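Local coordinates for fucoxanthin chlorophyll a/c-binding protein Lhcq3 (Chaetoceros gracilis, PDB 6L4U), which probably harvests light for photosynthesis, binding chlorophylls a and c and carotenoids and passing the excitation energy on to a photosystem, at residues X[95-100]-X[113-118]. Sequence-based numbering, arbitrary orientation.
With KC1 (Chlorophyll c1), chain B.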
loop_
_atom_site.group_PDB
_atom_site.type_symbol
_atom_site.label_atom_id
_atom_site.label_comp_id
_atom_site.label_asym_id
_atom_site.label_seq_id
_atom_site.Cartn_x
_atom_site.Cartn_y
_atom_site.Cartn_z
ATOM N N SER X 95 -57.668 55.666 0.339
ATOM C CA SER X 95 -57.035 56.837 -0.254
ATOM C C SER X 95 -57.496 57.087 -1.682
ATOM O O SER X 95 -57.541 58.244 -2.111
ATOM C CB SER X 95 -55.516 56.682 -0.222
ATOM O OG SER X 95 -55.009 56.897 1.083
ATOM N N ASP X 96 -57.845 56.037 -2.425
ATOM C CA ASP X 96 -58.235 56.182 -3.816
ATOM C C ASP X 96 -59.601 55.599 -4.147
ATOM O O ASP X 96 -60.053 55.749 -5.287
ATOM C CB ASP X 96 -57.186 55.537 -4.734
ATOM C CG ASP X 96 -55.856 56.259 -4.693
ATOM O OD1 ASP X 96 -55.845 57.476 -4.412
ATOM O OD2 ASP X 96 -54.820 55.611 -4.947
ATOM N N VAL X 97 -60.268 54.941 -3.204
ATOM C CA VAL X 97 -61.574 54.338 -3.443
ATOM C C VAL X 97 -62.576 55.001 -2.511
ATOM O O VAL X 97 -62.465 54.891 -1.284
ATOM C CB VAL X 97 -61.549 52.816 -3.233
ATOM C CG1 VAL X 97 -62.958 52.246 -3.306
ATOM C CG2 VAL X 97 -60.651 52.154 -4.259
ATOM N N SER X 98 -63.541 55.700 -3.092
ATOM C CA SER X 98 -64.635 56.281 -2.336
ATOM C C SER X 98 -65.802 55.306 -2.276
ATOM O O SER X 98 -65.811 54.267 -2.939
ATOM C CB SER X 98 -65.098 57.592 -2.966
ATOM O OG SER X 98 -65.699 57.358 -4.228
ATOM N N PHE X 99 -66.805 55.661 -1.474
ATOM C CA PHE X 99 -68.038 54.886 -1.480
ATOM C C PHE X 99 -68.921 55.254 -2.664
ATOM O O PHE X 99 -69.918 54.572 -2.926
ATOM C CB PHE X 99 -68.803 55.089 -0.178
ATOM C CG PHE X 99 -68.021 54.739 1.057
ATOM C CD1 PHE X 99 -67.977 53.436 1.516
ATOM C CD2 PHE X 99 -67.356 55.721 1.773
ATOM C CE1 PHE X 99 -67.271 53.110 2.659
ATOM C CE2 PHE X 99 -66.647 55.403 2.917
ATOM C CZ PHE X 99 -66.606 54.097 3.361
ATOM N N GLU X 100 -68.584 56.340 -3.370
ATOM C CA GLU X 100 -69.350 56.751 -4.542
ATOM C C GLU X 100 -69.213 55.740 -5.673
ATOM O O GLU X 100 -70.182 55.464 -6.389
ATOM C CB GLU X 100 -68.880 58.128 -5.011
ATOM C CG GLU X 100 -69.095 59.268 -4.018
ATOM C CD GLU X 100 -70.554 59.648 -3.845
ATOM O OE1 GLU X 100 -71.332 59.497 -4.809
ATOM O OE2 GLU X 100 -70.916 60.120 -2.748
ATOM N N ALA X 113 -63.647 45.759 -5.904
ATOM C CA ALA X 113 -62.968 47.046 -5.887
ATOM C C ALA X 113 -62.662 47.526 -4.477
ATOM O O ALA X 113 -62.129 48.626 -4.309
ATOM C CB ALA X 113 -63.794 48.090 -6.637
ATOM N N VAL X 114 -62.999 46.735 -3.468
ATOM C CA VAL X 114 -62.488 46.969 -2.112
ATOM C C VAL X 114 -60.985 46.720 -2.112
ATOM O O VAL X 114 -60.529 45.762 -2.763
ATOM C CB VAL X 114 -63.212 46.053 -1.117
ATOM C CG1 VAL X 114 -62.629 46.150 0.282
ATOM C CG2 VAL X 114 -64.691 46.379 -1.090
ATOM N N PRO X 115 -60.176 47.573 -1.473
ATOM C CA PRO X 115 -58.721 47.370 -1.484
ATOM C C PRO X 115 -58.303 46.093 -0.774
ATOM O O PRO X 115 -59.027 45.551 0.065
ATOM C CB PRO X 115 -58.186 48.604 -0.752
ATOM C CG PRO X 115 -59.234 49.624 -0.910
ATOM C CD PRO X 115 -60.537 48.901 -0.953
ATOM N N ASP X 116 -57.110 45.610 -1.134
ATOM C CA ASP X 116 -56.606 44.359 -0.578
ATOM C C ASP X 116 -56.252 44.501 0.893
ATOM O O ASP X 116 -56.264 43.509 1.629
ATOM C CB ASP X 116 -55.397 43.885 -1.378
ATOM C CG ASP X 116 -55.750 43.552 -2.807
ATOM O OD1 ASP X 116 -54.868 43.079 -3.548
ATOM O OD2 ASP X 116 -56.918 43.762 -3.190
ATOM N N ALA X 117 -55.943 45.719 1.341
ATOM C CA ALA X 117 -55.805 45.972 2.766
ATOM C C ALA X 117 -57.155 46.123 3.449
ATOM O O ALA X 117 -57.219 46.097 4.681
ATOM C CB ALA X 117 -54.959 47.222 2.998
ATOM N N GLY X 118 -58.228 46.282 2.684
ATOM C CA GLY X 118 -59.552 46.388 3.254
ATOM C C GLY X 118 -60.142 45.034 3.567
ATOM O O GLY X 118 -60.771 44.851 4.612
HETATM N NB KC1 B . -58.744 50.604 10.685
HETATM N ND KC1 B . -60.611 49.434 7.287
HETATM C C1A KC1 B . -58.334 51.581 6.629
HETATM C C1B KC1 B . -57.818 51.538 10.863
HETATM C C1C KC1 B . -60.928 48.498 11.145
HETATM C C1D KC1 B . -61.640 48.512 6.904
HETATM C C2A KC1 B . -57.270 52.582 6.216
HETATM C C2B KC1 B . -57.430 51.795 12.272
HETATM C C2C KC1 B . -61.954 47.541 11.616
HETATM C C2D KC1 B . -61.894 48.400 5.447
HETATM C C3A KC1 B . -56.664 52.972 7.548
HETATM C C3B KC1 B . -58.295 50.836 12.991
HETATM C C3C KC1 B . -62.628 47.144 10.368
HETATM C C3D KC1 B . -60.885 49.370 4.947
HETATM C C4A KC1 B . -57.497 52.130 8.450
HETATM C C4B KC1 B . -59.057 50.166 11.905
HETATM C C4C KC1 B . -61.906 47.934 9.340
HETATM C C4D KC1 B . -60.221 49.896 6.043
HETATM C CAA KC1 B . -57.776 53.893 5.624
HETATM C CAB KC1 B . -58.405 50.599 14.452
HETATM C CAC KC1 B . -63.778 46.189 10.185
HETATM C CAD KC1 B . -60.318 50.001 3.734
HETATM C CBA KC1 B . -57.329 54.086 4.176
HETATM C CBB KC1 B . -59.549 50.773 15.090
HETATM C CBC KC1 B . -63.196 44.799 10.182
HETATM C CBD KC1 B . -59.247 50.934 4.135
HETATM C CED KC1 B . -56.217 50.536 1.801
HETATM C CGA KC1 B . -55.833 54.205 4.011
HETATM C CGD KC1 B . -57.962 50.405 3.577
HETATM C CHA KC1 B . -59.203 50.873 5.624
HETATM C CHB KC1 B . -57.206 52.252 9.741
HETATM C CHC KC1 B . -60.050 49.112 12.151
HETATM C CHD KC1 B . -62.347 47.767 7.942
HETATM C CMA KC1 B . -55.223 52.487 7.628
HETATM C CMB KC1 B . -56.429 52.775 12.818
HETATM C CMC KC1 B . -62.231 47.088 13.023
HETATM C CMD KC1 B . -62.821 47.622 4.559
HETATM N NA KC1 B . -58.417 51.343 7.887
HETATM N NC KC1 B . -60.908 48.717 9.819
HETATM O O1A KC1 B . -55.316 53.917 2.946
HETATM O O1D KC1 B . -57.233 49.698 4.249
HETATM O O2A KC1 B . -54.976 54.663 5.092
HETATM O O2D KC1 B . -57.557 50.752 2.230
HETATM O OBD KC1 B . -60.683 49.756 2.527
HETATM MG MG KC1 B . -59.778 50.215 8.970
#
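Val-97 lays its two methyls against the carbonyl oxygen of Ala-113 and the ring of Pro-115, in a small contact between two loops. Its CB points at segment 113-118, and the two methyls branch from there. CG1 is anti to the backbone N (chi1 172°) and CG2 lies beside that N, which lets both methyls reach the same carbonyl. CG1 is 3.8 Å from Ala-113 O. Val-97 CG2 is equally near that oxygen and lies 4.4 Å from Pro-115 CG. These are van der Waals contacts only. Leu-102 of helix 99-103 packs against both Val-97 and Ala-113.

Pro-115 also faces the chlorophyll c1. Its CD is 3.6 Å from KC1 OBD, the keto oxygen, and its CB is 3.7 Å from KC1 O2D of the methyl ester. Ala-117 CB touches the same ester at KC1 O1D. Gly-118 comes close to the macrocycle, with its O 3.4 Å from KC1 CMD. Ser-98 caps helix 99-103 through a weak bond from Glu-100 N to its OG. The arrangement is a loop contact beside a chlorophyll c1 site, at the start of helix 116-134 in a chlorophyll a/b-binding family fold.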